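Local coordinates for DUF3828 domain-containing protein (Bacteroides thetaiotaomicron, PDB 3KZT), which is of unknown function but is probably a secreted, membrane-tethered lipoprotein, at the interface of chains A and B. Residues are numbered along the deposited sequence; one frame, centred on the assembly and turned at random. Chains: chain A/B, uncharacterized protein.

The interface of chains A and B. Residues chain A 40-41, 43-44, 48, 52; chain B 52, 55.
The hydroxyl OG of B:Ser55 donates a hydrogen bond of 2.6 Å to OE2 of the A:Glu48 carboxylate, reaching it from above the carboxylate plane, 54° out of it. A:Glu48 holds CG between its backbone N and carbonyl carbon (chi1 70°), and from there the chain runs extended towards chain B. Replacing A:Glu48 with an alanine would probably leave the B:Ser55 hydroxyl without this partner across the interface and free to turn. Beside this polar pair, B:Leu52 packs against A:Ala40, A:Ser44 and A:Leu52, where the end of helix 13-41 meets the first turns of helix 47-60. CG anti to the backbone N (chi1 -177°) carries the branch of B:Leu52 out towards chain A. Its CD2 lies 3.7 Å from CB of A:Ala40, whereas CD1 packs 4.0 Å from CB of A:Ser44, whose side chain is incompletely modelled. The side chains of A:Leu52 and B:Leu52 cross at about a right angle, and CD2 of A:Leu52 also sits 3.8 Å from CB of B:Leu52. A:Leu52 and B:Leu52 thus both take part, but with different surroundings, in keeping with an interface that is not an exact two-fold. Both copies belong to the deposited assembly, although the structure alone does not show that this dimer forms in the cell. Towards the helix end, the backbone carbonyl O of A:Ala40 makes a contact of 3.2 Å with CD1 of B:Leu52, with CD2 a little farther at 3.5 Å.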
# COMPACT_ATOMS: atom_id res chain seq x y z
N ALA A 40 -0.86 -4.06 -3.38
CA ALA A 40 0.57 -4.38 -3.27
C ALA A 40 0.94 -5.73 -3.90
O ALA A 40 2.06 -5.89 -4.38
CB ALA A 40 1.03 -4.32 -1.80
N SER A 41 0.01 -6.69 -3.91
CA SER A 41 0.23 -8.01 -4.57
C SER A 41 0.47 -7.91 -6.09
O SER A 41 1.11 -8.78 -6.67
CB SER A 41 -0.91 -8.99 -4.27
OG SER A 41 -2.07 -8.69 -5.03
N MSE A 43 2.48 -5.76 -7.39
CA MSE A 43 3.90 -5.32 -7.56
C MSE A 43 4.81 -6.49 -7.97
O MSE A 43 5.81 -6.29 -8.65
CB MSE A 43 4.44 -4.71 -6.24
CG MSE A 43 3.70 -3.46 -5.72
SE MSE A 43 3.98 -1.91 -6.83
CE MSE A 43 5.92 -1.91 -6.90
N SER A 44 4.49 -7.71 -7.50
CA SER A 44 5.24 -8.93 -7.87
C SER A 44 4.73 -9.45 -9.23
O SER A 44 3.53 -9.34 -9.52
CB SER A 44 5.06 -10.02 -6.80
N GLU A 48 3.99 -15.91 -6.54
CA GLU A 48 3.77 -15.19 -5.27
C GLU A 48 2.78 -14.00 -5.35
O GLU A 48 2.20 -13.62 -4.32
CB GLU A 48 5.11 -14.67 -4.72
CG GLU A 48 5.72 -13.53 -5.56
CD GLU A 48 7.20 -13.50 -5.47
OE1 GLU A 48 7.85 -14.31 -6.16
OE2 GLU A 48 7.72 -12.66 -4.71
N LEU A 52 -0.24 -14.25 -2.86
CA LEU A 52 -0.56 -13.21 -1.88
C LEU A 52 -1.95 -12.64 -2.12
O LEU A 52 -2.68 -12.40 -1.15
CB LEU A 52 0.48 -12.08 -1.87
CG LEU A 52 0.37 -11.11 -0.66
CD1 LEU A 52 0.74 -11.78 0.67
CD2 LEU A 52 1.21 -9.90 -0.86
N LEU B 52 6.69 -10.93 -1.09
CA LEU B 52 6.37 -9.63 -1.69
C LEU B 52 7.39 -8.57 -1.25
O LEU B 52 7.85 -7.80 -2.09
CB LEU B 52 4.94 -9.16 -1.33
CG LEU B 52 4.47 -7.82 -1.98
CD1 LEU B 52 4.38 -7.93 -3.48
CD2 LEU B 52 3.14 -7.36 -1.41
N SER B 55 10.42 -9.16 -3.24
CA SER B 55 10.15 -8.70 -4.62
C SER B 55 10.22 -7.19 -4.75
O SER B 55 10.80 -6.69 -5.72
CB SER B 55 8.78 -9.18 -5.14
OG SER B 55 8.85 -10.51 -5.54